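Local structure of isochorismatase hydrolase (Alkaliphilus metalliredigens, 3HB7) at residues I10-M15 against P36-I41; E43-R48 against I53-I58; V123-V128 against R135-D140; K100-H103 against A107-D110. The protein probably acts as a hydrolase of the isochorismatase family, although its substrate and the reaction it carries out are not established. All coordinates share one frame; numbering follows the deposited sequence.

Interaction 1: residues I10-M15 against P36-I41; sequences ILVIDM and PDLQKI
L38 pushes its CD1 methyl from helix 35-47 into the angle between V12 and M15, covering the last part of strand 8-13 and the turn that follows. The closer partner is selenomethionine M15: the two side chains reach for each other tip to tip, with M15 CG 4.1 Å from L38 CD1. A bend at chi2 (-62°) puts M15 SE beside the same methyl, 4.2 Å from L38 CD1. On the strand, V12 sets CG1 opposite its own backbone N (chi1 -176°), and CG1 lies 4.4 Å from L38 CD1. One turn further along the helix I41 faces I10, where I10 CD1 comes only to 4.5 Å from I41 CG1. All of these side chains are buried and the contact is wholly apolar, so the helix is seated by shape and dispersion, not by directional bonds. L38 also touches T126 of the next strand, while M15 and L38 both meet L89. Y182 of helix 179-187 packs on I10 and I41 together. A helix laid by its apolar side on a central parallel strand, and leading on to the neighbouring strand 53-60, is the beta-alpha-beta crossover of the Rossmann-like alpha/beta fold to which isochorismatase-type hydrolases belong.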
loop_
_atom_site.group_PDB
_atom_site.type_symbol
_atom_site.label_atom_id
_atom_site.label_comp_id
_atom_site.label_asym_id
_atom_site.label_seq_id
_atom_site.Cartn_x
_atom_site.Cartn_y
_atom_site.Cartn_z
ATOM N N ILE E 10 48.298 -9.630 -5.161
ATOM C CA ILE E 10 47.080 -9.094 -5.663
ATOM C C ILE E 10 46.247 -10.250 -6.074
ATOM O O ILE E 10 46.645 -11.016 -6.899
ATOM C CB ILE E 10 47.359 -8.221 -6.866
ATOM C CG1 ILE E 10 48.225 -7.058 -6.435
ATOM C CG2 ILE E 10 46.090 -7.718 -7.484
ATOM C CD1 ILE E 10 48.499 -6.106 -7.494
ATOM N N LEU E 11 45.072 -10.367 -5.485
ATOM C CA LEU E 11 44.219 -11.497 -5.742
ATOM C C LEU E 11 43.164 -11.131 -6.740
ATOM O O LEU E 11 42.422 -10.226 -6.550
ATOM C CB LEU E 11 43.582 -11.983 -4.452
ATOM C CG LEU E 11 44.576 -12.124 -3.323
ATOM C CD1 LEU E 11 43.933 -12.487 -2.037
ATOM C CD2 LEU E 11 45.591 -13.111 -3.665
ATOM N N VAL E 12 43.111 -11.859 -7.824
ATOM C CA VAL E 12 42.167 -11.558 -8.841
ATOM C C VAL E 12 41.113 -12.607 -8.772
ATOM O O VAL E 12 41.359 -13.751 -9.018
ATOM C CB VAL E 12 42.849 -11.549 -10.189
ATOM C CG1 VAL E 12 41.911 -11.149 -11.244
ATOM C CG2 VAL E 12 43.984 -10.630 -10.157
ATOM N N ILE E 13 39.922 -12.183 -8.402
ATOM C CA ILE E 13 38.909 -13.106 -7.988
ATOM C C ILE E 13 37.788 -13.283 -8.953
ATOM O O ILE E 13 37.004 -12.423 -9.172
ATOM C CB ILE E 13 38.335 -12.690 -6.643
ATOM C CG1 ILE E 13 39.375 -12.855 -5.557
ATOM C CG2 ILE E 13 37.168 -13.506 -6.315
ATOM C CD1 ILE E 13 39.242 -11.897 -4.495
ATOM N N ASP E 14 37.745 -14.462 -9.510
ATOM C CA ASP E 14 36.657 -14.933 -10.319
ATOM C C ASP E 14 36.331 -14.193 -11.599
ATOM O O ASP E 14 35.213 -14.191 -12.030
ATOM C CB ASP E 14 35.417 -15.079 -9.469
ATOM C CG ASP E 14 35.450 -16.304 -8.612
ATOM O OD1 ASP E 14 36.296 -17.165 -8.810
ATOM O OD2 ASP E 14 34.602 -16.415 -7.738
HETATM N N MSE E 15 37.319 -13.631 -12.252
HETATM C CA MSE E 15 37.064 -13.006 -13.513
HETATM C C MSE E 15 37.091 -14.111 -14.516
HETATM O O MSE E 15 38.074 -14.348 -15.149
HETATM C CB MSE E 15 38.136 -11.989 -13.807
HETATM C CG MSE E 15 38.211 -10.852 -12.793
HETATM SE SE MSE E 15 36.700 -9.742 -12.624
HETATM C CE MSE E 15 36.792 -8.915 -14.314
ATOM N N PRO E 36 39.150 -2.964 -17.949
ATOM C CA PRO E 36 40.204 -2.082 -18.405
ATOM C C PRO E 36 41.122 -1.731 -17.265
ATOM O O PRO E 36 42.325 -1.715 -17.425
ATOM C CB PRO E 36 39.431 -0.847 -18.844
ATOM C CG PRO E 36 38.112 -1.341 -19.175
ATOM C CD PRO E 36 37.824 -2.396 -18.212
ATOM N N ASP E 37 40.549 -1.448 -16.113
ATOM C CA ASP E 37 41.337 -1.155 -14.938
ATOM C C ASP E 37 42.181 -2.318 -14.460
ATOM O O ASP E 37 43.255 -2.120 -13.964
ATOM C CB ASP E 37 40.469 -0.630 -13.819
ATOM C CG ASP E 37 39.784 0.629 -14.179
ATOM O OD1 ASP E 37 40.270 1.696 -13.803
ATOM O OD2 ASP E 37 38.747 0.557 -14.843
ATOM N N LEU E 38 41.662 -3.528 -14.543
ATOM C CA LEU E 38 42.445 -4.699 -14.162
ATOM C C LEU E 38 43.613 -4.966 -15.105
ATOM O O LEU E 38 44.703 -5.274 -14.682
ATOM C CB LEU E 38 41.559 -5.931 -13.925
ATOM C CG LEU E 38 40.649 -5.939 -12.684
ATOM C CD1 LEU E 38 40.148 -7.281 -12.358
ATOM C CD2 LEU E 38 41.337 -5.421 -11.507
ATOM N N GLN E 39 43.360 -4.810 -16.390
ATOM C CA GLN E 39 44.395 -4.974 -17.392
ATOM C C GLN E 39 45.474 -3.958 -17.155
ATOM O O GLN E 39 46.636 -4.223 -17.307
ATOM C CB GLN E 39 43.824 -4.808 -18.774
ATOM C CG GLN E 39 43.103 -6.010 -19.250
ATOM C CD GLN E 39 42.550 -5.826 -20.619
ATOM O OE1 GLN E 39 41.902 -4.838 -20.905
ATOM N NE2 GLN E 39 42.804 -6.781 -21.480
ATOM N N LYS E 40 45.073 -2.778 -16.759
ATOM C CA LYS E 40 46.045 -1.761 -16.521
ATOM C C LYS E 40 46.977 -2.230 -15.417
ATOM O O LYS E 40 48.175 -2.125 -15.519
ATOM C CB LYS E 40 45.320 -0.501 -16.088
ATOM C CG LYS E 40 46.176 0.696 -15.947
ATOM C CD LYS E 40 45.692 1.620 -14.869
ATOM C CE LYS E 40 44.835 2.742 -15.400
ATOM N NZ LYS E 40 44.527 3.727 -14.347
ATOM N N ILE E 41 46.413 -2.696 -14.326
ATOM C CA ILE E 41 47.201 -3.142 -13.208
ATOM C C ILE E 41 48.014 -4.366 -13.595
ATOM O O ILE E 41 49.125 -4.520 -13.178
ATOM C CB ILE E 41 46.354 -3.299 -11.936
ATOM C CG1 ILE E 41 47.232 -3.213 -10.712
ATOM C CG2 ILE E 41 45.646 -4.580 -11.921
ATOM C CD1 ILE E 41 46.732 -2.293 -9.680
#

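Interaction 2: residues E43-R48 against I53-I58; sequences EWVRGR and IHLVHI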
loop_
_atom_site.group_PDB
_atom_site.type_symbol
_atom_site.label_atom_id
_atom_site.label_comp_id
_atom_site.label_asym_id
_atom_site.label_seq_id
_atom_site.Cartn_x
_atom_site.Cartn_y
_atom_site.Cartn_z
ATOM N N GLU E 43 49.326 -5.157 -16.463
ATOM C CA GLU E 43 50.468 -4.742 -17.248
ATOM C C GLU E 43 51.447 -4.005 -16.379
ATOM O O GLU E 43 52.623 -4.192 -16.490
ATOM C CB GLU E 43 50.028 -3.890 -18.417
ATOM N N TRP E 44 50.960 -3.172 -15.492
ATOM C CA TRP E 44 51.870 -2.452 -14.653
ATOM C C TRP E 44 52.663 -3.362 -13.782
ATOM O O TRP E 44 53.837 -3.186 -13.608
ATOM C CB TRP E 44 51.108 -1.542 -13.749
ATOM C CG TRP E 44 51.946 -0.927 -12.777
ATOM C CD1 TRP E 44 52.776 0.088 -12.983
ATOM C CD2 TRP E 44 52.036 -1.252 -11.400
ATOM N NE1 TRP E 44 53.407 0.427 -11.832
ATOM C CE2 TRP E 44 52.965 -0.389 -10.836
ATOM C CE3 TRP E 44 51.423 -2.196 -10.590
ATOM C CZ2 TRP E 44 53.299 -0.428 -9.499
ATOM C CZ3 TRP E 44 51.758 -2.239 -9.274
ATOM C CH2 TRP E 44 52.685 -1.356 -8.733
ATOM N N VAL E 45 52.011 -4.326 -13.174
ATOM C CA VAL E 45 52.719 -5.274 -12.341
ATOM C C VAL E 45 53.685 -6.149 -13.120
ATOM O O VAL E 45 54.770 -6.428 -12.668
ATOM C CB VAL E 45 51.740 -6.152 -11.550
ATOM C CG1 VAL E 45 52.322 -7.503 -11.298
ATOM C CG2 VAL E 45 51.411 -5.499 -10.263
ATOM N N ARG E 46 53.245 -6.636 -14.260
ATOM C CA ARG E 46 54.052 -7.508 -15.075
ATOM C C ARG E 46 55.270 -6.747 -15.558
ATOM O O ARG E 46 56.385 -7.239 -15.578
ATOM C CB ARG E 46 53.217 -7.980 -16.245
ATOM C CG ARG E 46 52.369 -9.153 -15.923
ATOM C CD ARG E 46 51.042 -9.085 -16.594
ATOM N NE ARG E 46 50.355 -10.351 -16.458
ATOM C CZ ARG E 46 49.390 -10.780 -17.245
ATOM N NH1 ARG E 46 48.959 -10.050 -18.238
ATOM N NH2 ARG E 46 48.850 -11.948 -17.024
ATOM N N GLY E 47 55.036 -5.493 -15.886
ATOM C CA GLY E 47 56.075 -4.581 -16.289
ATOM C C GLY E 47 57.083 -4.363 -15.198
ATOM O O GLY E 47 58.229 -4.142 -15.471
ATOM N N ARG E 48 56.661 -4.437 -13.956
ATOM C CA ARG E 48 57.511 -3.998 -12.877
ATOM C C ARG E 48 58.764 -4.816 -12.770
ATOM O O ARG E 48 58.730 -6.018 -12.769
ATOM C CB ARG E 48 56.762 -4.083 -11.548
ATOM C CG ARG E 48 56.907 -2.886 -10.659
ATOM C CD ARG E 48 56.257 -3.164 -9.347
ATOM N NE ARG E 48 56.973 -2.587 -8.229
ATOM C CZ ARG E 48 57.813 -3.268 -7.473
ATOM N NH1 ARG E 48 58.062 -4.540 -7.731
ATOM N NH2 ARG E 48 58.419 -2.674 -6.472
ATOM N N ILE E 53 55.607 -7.388 -6.131
ATOM C CA ILE E 53 54.196 -7.625 -6.285
ATOM C C ILE E 53 53.809 -8.812 -7.142
ATOM O O ILE E 53 54.137 -8.873 -8.295
ATOM C CB ILE E 53 53.542 -6.396 -6.818
ATOM C CG1 ILE E 53 53.724 -5.295 -5.789
ATOM C CG2 ILE E 53 52.107 -6.663 -7.073
ATOM C CD1 ILE E 53 53.675 -3.924 -6.312
ATOM N N HIS E 54 53.074 -9.743 -6.548
ATOM C CA HIS E 54 52.669 -10.959 -7.212
ATOM C C HIS E 54 51.235 -10.909 -7.649
ATOM O O HIS E 54 50.430 -10.288 -7.025
ATOM C CB HIS E 54 52.784 -12.138 -6.281
ATOM C CG HIS E 54 54.170 -12.430 -5.819
ATOM N ND1 HIS E 54 54.595 -13.703 -5.526
ATOM C CD2 HIS E 54 55.216 -11.620 -5.567
ATOM C CE1 HIS E 54 55.846 -13.667 -5.128
ATOM N NE2 HIS E 54 56.248 -12.415 -5.144
ATOM N N LEU E 55 50.926 -11.628 -8.707
ATOM C CA LEU E 55 49.576 -11.791 -9.158
ATOM C C LEU E 55 49.141 -13.198 -8.825
ATOM O O LEU E 55 49.845 -14.132 -9.122
ATOM C CB LEU E 55 49.511 -11.625 -10.655
ATOM C CG LEU E 55 49.356 -10.243 -11.240
ATOM C CD1 LEU E 55 48.811 -10.348 -12.629
ATOM C CD2 LEU E 55 48.477 -9.424 -10.382
ATOM N N VAL E 56 47.988 -13.328 -8.186
ATOM C CA VAL E 56 47.387 -14.602 -7.859
ATOM C C VAL E 56 46.006 -14.644 -8.459
ATOM O O VAL E 56 45.226 -13.769 -8.247
ATOM C CB VAL E 56 47.284 -14.758 -6.367
ATOM C CG1 VAL E 56 46.854 -16.118 -6.000
ATOM C CG2 VAL E 56 48.554 -14.435 -5.734
ATOM N N HIS E 57 45.701 -15.669 -9.217
ATOM C CA HIS E 57 44.405 -15.753 -9.853
ATOM C C HIS E 57 43.548 -16.821 -9.211
ATOM O O HIS E 57 43.946 -17.953 -9.083
ATOM C CB HIS E 57 44.535 -16.053 -11.336
ATOM C CG HIS E 57 45.561 -15.228 -12.040
ATOM N ND1 HIS E 57 45.236 -14.148 -12.821
ATOM C CD2 HIS E 57 46.903 -15.339 -12.095
ATOM C CE1 HIS E 57 46.334 -13.614 -13.302
ATOM N NE2 HIS E 57 47.359 -14.316 -12.875
ATOM N N ILE E 58 42.362 -16.432 -8.800
ATOM C CA ILE E 58 41.503 -17.312 -8.073
ATOM C C ILE E 58 40.249 -17.611 -8.831
ATOM O O ILE E 58 39.526 -16.733 -9.211
ATOM C CB ILE E 58 41.209 -16.724 -6.727
ATOM C CG1 ILE E 58 42.521 -16.527 -6.012
ATOM C CG2 ILE E 58 40.361 -17.649 -5.932
ATOM C CD1 ILE E 58 42.448 -15.663 -4.898
#
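This is an apolar helix-on-sheet contact, where the end of helix 35-47 passes over the start of strand 53-60. The short axes come within 8.7 Å and run at 128° to each other. V45 sits in the middle: its CG2 presses on I53 CG2 at 3.5 Å, tighter than usual, while V45 CG1 lies 4.0 Å from L55 CG. With an alanine here both gamma methyls go, and a gap would probably open between the helix and I53 CG2 and L55 CG. W44 holds CG anti to the backbone N (chi1 173°), which sends the indole to I53; the two side chains cross at about a right angle, with W44 CH2 3.7 Å from I53 CD1. The same methyl lies over one face of the R48 guanidinium. R48 lays its CD 3.9 Å above the W44 ring plane, offset toward the rim, and is salt-bridged to D52. R46 NE sits 4.1 Å from L55 CD1, while R46 NH2 is bonded to Y90 O and forms a salt bridge with E95, whose OE1 also takes H57 NE2. Dispersion thus holds the centre, where R48 lies over I53; R46 covers the margin, and both arginine charges are answered outside the contact.

Interaction 3: residues V123-V128 against R135-D140; sequences VVLTGV and RSTATD
L125 leaves strand 122-126 with CB directed at helix 133-143, though CB itself is still more than 5 Å from A138 CB. CG brings the chain to the helix, 4.4 Å from A138 CB, and there the side chain forks. One branch, CD2, goes to A138, with L125 CD2 4.3 Å from A138 CB; the other, CD1, turns to the preceding helix residue and ends 4.4 Å from T137 CG2. The isobutyl group thus straddles two successive helix positions in a loose apolar fit. In T137 a chi1 of -47° sets OG1 beside the backbone N, where it is bonded to C133 O and G105 N, and leaves the methyl to face L125; this double grip probably fixes the rotation of the side chain. I13 of strand 8-13 touches both L125 and T137, and V148 of strand 147-151 adds to the cover of L125. A sodium ion lies about 8 Å from the A138 side chain. Strand 122-126, helix 133-143 and strand 147-151 make up a beta-alpha-beta unit of the parallel sheet, and C133, at the start of the helix, occupies a place consistent with the nucleophile of the cysteine hydrolase family.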
loop_
_atom_site.group_PDB
_atom_site.type_symbol
_atom_site.label_atom_id
_atom_site.label_comp_id
_atom_site.label_asym_id
_atom_site.label_seq_id
_atom_site.Cartn_x
_atom_site.Cartn_y
_atom_site.Cartn_z
ATOM N N VAL E 123 47.647 -8.170 1.075
ATOM C CA VAL E 123 46.880 -8.655 -0.036
ATOM C C VAL E 123 45.986 -7.566 -0.534
ATOM O O VAL E 123 45.453 -6.823 0.230
ATOM C CB VAL E 123 46.061 -9.915 0.314
ATOM C CG1 VAL E 123 46.851 -10.826 1.166
ATOM C CG2 VAL E 123 44.805 -9.562 0.978
ATOM N N VAL E 124 45.856 -7.460 -1.835
ATOM C CA VAL E 124 45.002 -6.452 -2.402
ATOM C C VAL E 124 43.965 -7.052 -3.324
ATOM O O VAL E 124 44.258 -7.908 -4.101
ATOM C CB VAL E 124 45.803 -5.294 -3.067
ATOM C CG1 VAL E 124 47.222 -5.258 -2.603
ATOM C CG2 VAL E 124 45.709 -5.339 -4.533
ATOM N N LEU E 125 42.741 -6.584 -3.222
ATOM C CA LEU E 125 41.600 -7.296 -3.755
ATOM C C LEU E 125 41.031 -6.755 -5.026
ATOM O O LEU E 125 40.768 -5.589 -5.131
ATOM C CB LEU E 125 40.484 -7.331 -2.726
ATOM C CG LEU E 125 40.585 -8.322 -1.598
ATOM C CD1 LEU E 125 40.937 -9.599 -2.170
ATOM C CD2 LEU E 125 41.613 -7.899 -0.643
ATOM N N THR E 126 40.814 -7.640 -5.976
ATOM C CA THR E 126 40.264 -7.279 -7.248
ATOM C C THR E 126 39.324 -8.337 -7.718
ATOM O O THR E 126 39.448 -9.461 -7.366
ATOM C CB THR E 126 41.363 -7.078 -8.295
ATOM O OG1 THR E 126 42.068 -8.287 -8.495
ATOM C CG2 THR E 126 42.323 -6.036 -7.843
ATOM N N GLY E 127 38.397 -7.980 -8.564
ATOM C CA GLY E 127 37.426 -8.945 -8.970
ATOM C C GLY E 127 36.050 -8.700 -8.444
ATOM O O GLY E 127 35.690 -7.619 -8.062
ATOM N N VAL E 128 35.306 -9.777 -8.415
ATOM C CA VAL E 128 33.892 -9.787 -8.328
ATOM C C VAL E 128 33.425 -10.961 -7.451
ATOM O O VAL E 128 34.054 -11.976 -7.459
ATOM C CB VAL E 128 33.438 -9.953 -9.761
ATOM C CG1 VAL E 128 32.713 -11.187 -9.989
ATOM C CG2 VAL E 128 32.759 -8.764 -10.255
ATOM N N ARG E 135 34.563 -9.870 -0.618
ATOM C CA ARG E 135 34.492 -9.551 0.777
ATOM C C ARG E 135 34.938 -10.699 1.648
ATOM O O ARG E 135 35.565 -10.492 2.645
ATOM C CB ARG E 135 33.105 -9.064 1.166
ATOM C CG ARG E 135 32.513 -9.738 2.355
ATOM C CD ARG E 135 32.945 -9.137 3.634
ATOM N NE ARG E 135 31.955 -8.207 4.105
ATOM C CZ ARG E 135 31.680 -7.967 5.371
ATOM N NH1 ARG E 135 32.320 -8.573 6.346
ATOM N NH2 ARG E 135 30.758 -7.092 5.654
ATOM N N SER E 136 34.588 -11.905 1.259
ATOM C CA SER E 136 34.957 -13.086 1.998
ATOM C C SER E 136 36.446 -13.310 2.066
ATOM O O SER E 136 36.971 -13.665 3.076
ATOM C CB SER E 136 34.344 -14.305 1.351
ATOM O OG SER E 136 33.016 -14.414 1.698
ATOM N N THR E 137 37.102 -13.128 0.944
ATOM C CA THR E 137 38.529 -13.246 0.851
ATOM C C THR E 137 39.239 -12.208 1.690
ATOM O O THR E 137 40.203 -12.504 2.317
ATOM C CB THR E 137 38.975 -13.229 -0.578
ATOM O OG1 THR E 137 38.157 -14.111 -1.313
ATOM C CG2 THR E 137 40.334 -13.703 -0.687
ATOM N N ALA E 138 38.707 -11.002 1.719
ATOM C CA ALA E 138 39.211 -9.957 2.573
ATOM C C ALA E 138 39.100 -10.263 4.042
ATOM O O ALA E 138 39.993 -9.982 4.773
ATOM C CB ALA E 138 38.519 -8.680 2.287
ATOM N N THR E 139 37.992 -10.816 4.473
ATOM C CA THR E 139 37.826 -11.191 5.846
ATOM C C THR E 139 38.800 -12.272 6.253
ATOM O O THR E 139 39.317 -12.259 7.320
ATOM C CB THR E 139 36.419 -11.693 6.091
ATOM O OG1 THR E 139 35.495 -10.679 5.762
ATOM C CG2 THR E 139 36.220 -12.065 7.498
ATOM N N ASP E 140 39.008 -13.237 5.398
ATOM C CA ASP E 140 39.946 -14.289 5.666
ATOM C C ASP E 140 41.385 -13.808 5.753
ATOM O O ASP E 140 42.124 -14.288 6.531
ATOM C CB ASP E 140 39.785 -15.433 4.683
ATOM C CG ASP E 140 38.602 -16.283 4.988
ATOM O OD1 ASP E 140 37.846 -15.967 5.891
ATOM O OD2 ASP E 140 38.422 -17.281 4.318
#

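Interaction 4: residues K100-H103 against A107-D110; sequences KRRH and AHTD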
loop_
_atom_site.group_PDB
_atom_site.type_symbol
_atom_site.label_atom_id
_atom_site.label_comp_id
_atom_site.label_asym_id
_atom_site.label_seq_id
_atom_site.Cartn_x
_atom_site.Cartn_y
_atom_site.Cartn_z
ATOM N N LYS E 100 39.050 -22.680 -5.835
ATOM C CA LYS E 100 38.221 -22.676 -4.657
ATOM C C LYS E 100 36.840 -23.203 -4.970
ATOM O O LYS E 100 36.365 -23.024 -6.048
ATOM C CB LYS E 100 38.150 -21.268 -4.089
ATOM C CG LYS E 100 37.400 -20.318 -4.918
ATOM C CD LYS E 100 37.216 -19.031 -4.244
ATOM C CE LYS E 100 36.633 -18.013 -5.157
ATOM N NZ LYS E 100 35.179 -17.969 -5.261
ATOM N N ARG E 101 36.243 -23.909 -4.026
ATOM C CA ARG E 101 34.879 -24.419 -4.112
ATOM C C ARG E 101 33.854 -23.697 -3.228
ATOM O O ARG E 101 32.726 -24.073 -3.207
ATOM C CB ARG E 101 34.847 -25.910 -3.789
ATOM C CG ARG E 101 35.749 -26.778 -4.609
ATOM C CD ARG E 101 35.939 -28.187 -4.057
ATOM N NE ARG E 101 34.688 -28.733 -3.597
ATOM C CZ ARG E 101 34.550 -29.697 -2.727
ATOM N NH1 ARG E 101 35.584 -30.277 -2.197
ATOM N NH2 ARG E 101 33.349 -30.069 -2.385
ATOM N N ARG E 102 34.274 -22.688 -2.494
ATOM C CA ARG E 102 33.431 -21.933 -1.581
ATOM C C ARG E 102 33.735 -20.461 -1.756
ATOM O O ARG E 102 34.453 -20.103 -2.628
ATOM C CB ARG E 102 33.584 -22.357 -0.121
ATOM C CG ARG E 102 33.018 -23.701 0.230
ATOM C CD ARG E 102 31.539 -23.767 0.041
ATOM N NE ARG E 102 30.992 -25.060 0.366
ATOM C CZ ARG E 102 30.883 -26.053 -0.481
ATOM N NH1 ARG E 102 31.281 -25.918 -1.718
ATOM N NH2 ARG E 102 30.396 -27.185 -0.078
ATOM N N HIS E 103 33.142 -19.598 -0.970
ATOM C CA HIS E 103 33.282 -18.192 -1.252
ATOM C C HIS E 103 34.672 -17.614 -1.159
ATOM O O HIS E 103 35.115 -16.966 -2.042
ATOM C CB HIS E 103 32.362 -17.398 -0.348
ATOM C CG HIS E 103 30.913 -17.577 -0.655
ATOM N ND1 HIS E 103 29.926 -17.239 0.225
ATOM C CD2 HIS E 103 30.288 -18.053 -1.748
ATOM C CE1 HIS E 103 28.756 -17.509 -0.306
ATOM N NE2 HIS E 103 28.948 -17.996 -1.506
ATOM N N ALA E 107 39.409 -20.511 1.644
ATOM C CA ALA E 107 38.708 -21.580 2.297
ATOM C C ALA E 107 39.000 -22.904 1.622
ATOM O O ALA E 107 38.680 -23.107 0.500
ATOM C CB ALA E 107 37.260 -21.297 2.301
ATOM N N HIS E 108 39.662 -23.778 2.355
ATOM C CA HIS E 108 40.071 -25.084 1.888
ATOM C C HIS E 108 41.070 -25.045 0.771
ATOM O O HIS E 108 41.151 -25.943 0.010
ATOM C CB HIS E 108 38.865 -25.907 1.479
ATOM C CG HIS E 108 37.764 -25.905 2.485
ATOM N ND1 HIS E 108 36.495 -25.480 2.195
ATOM C CD2 HIS E 108 37.750 -26.261 3.781
ATOM C CE1 HIS E 108 35.746 -25.591 3.265
ATOM N NE2 HIS E 108 36.486 -26.070 4.239
ATOM N N THR E 109 41.839 -23.991 0.704
ATOM C CA THR E 109 42.840 -23.829 -0.307
ATOM C C THR E 109 44.191 -23.648 0.314
ATOM O O THR E 109 44.332 -23.562 1.495
ATOM C CB THR E 109 42.618 -22.617 -1.148
ATOM O OG1 THR E 109 42.873 -21.464 -0.371
ATOM C CG2 THR E 109 41.235 -22.588 -1.697
ATOM N N ASP E 110 45.186 -23.559 -0.538
ATOM C CA ASP E 110 46.539 -23.328 -0.125
ATOM C C ASP E 110 46.976 -21.871 -0.279
ATOM O O ASP E 110 48.126 -21.580 -0.268
ATOM C CB ASP E 110 47.468 -24.264 -0.841
ATOM C CG ASP E 110 47.673 -23.890 -2.258
ATOM O OD1 ASP E 110 48.781 -23.903 -2.693
ATOM O OD2 ASP E 110 46.730 -23.565 -2.943
HETATM O O HOH W 1 37.842 -24.542 -1.768
HETATM O O HOH W 2 36.682 -21.618 -1.016
#
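K100 and T109 make the closest direct contact, K100 CB lying 4.1 Å from T109 CG2 where strand 96-100 ends. Beyond it R102 brings CG to the edge of the H108 ring, near its plane, 4.4 Å from H108 ND1; these side chains lie at the surface and touch lightly. Water does more of the joining. Water 1 accepts from R101 N and donates to A107 O, each at 2.8 Å. Water 2 donates to the same carbonyl, 2.9 Å from A107 O, and takes a weak bond from R102 N at 3.0 Å. A107 O is therefore gripped by two waters, which link two successive amides to the returning chain across a gap too wide for a direct bond.

A second shell sets these groups in place. T109 OG1 bonds to G105 O and receives L111 N at the start of helix 111-117, so its methyl is held toward K100. The lysine places CG between backbone N and carbonyl carbon (chi1 69°), runs extended, then bends at chi4 (87°) to carry NZ away from T109 to a salt bridge with D14. Weak bonds from K100 NZ to H103 O, at 3.4 Å, and to R102 O may help to fix that end. K100 also touches C133, and D14, K100 and C133 together are consistent with the Asp-Lys-Cys triad of cysteine hydrolases. The chemistry is thus divided: at the surface the two segments are joined mainly through two waters on A107 O, whereas on the inner side the lysine is drawn to D14 by a salt bridge, with only weak bonds to the carbonyls.

From the N terminus, interaction 1 closes the loop that leads from strand 8-13 to helix 35-47, and interaction 2 closes the short turn by which that helix returns to strand 53-60. Interaction 4 comes next along the chain and draws together the loop after strand 96-100; interaction 3 then folds helix 133-143 back on strand 122-126. All four are in series, none crossing or enclosing another. Space joins them instead: strand 8-13 is hydrogen-bonded on one side to 53-60 and on the other to 122-126, uniting interactions 1, 2 and 3 in one sheet. Interaction 4 reaches interaction 1 through D14 and K100, and interaction 3 through H103 and S136.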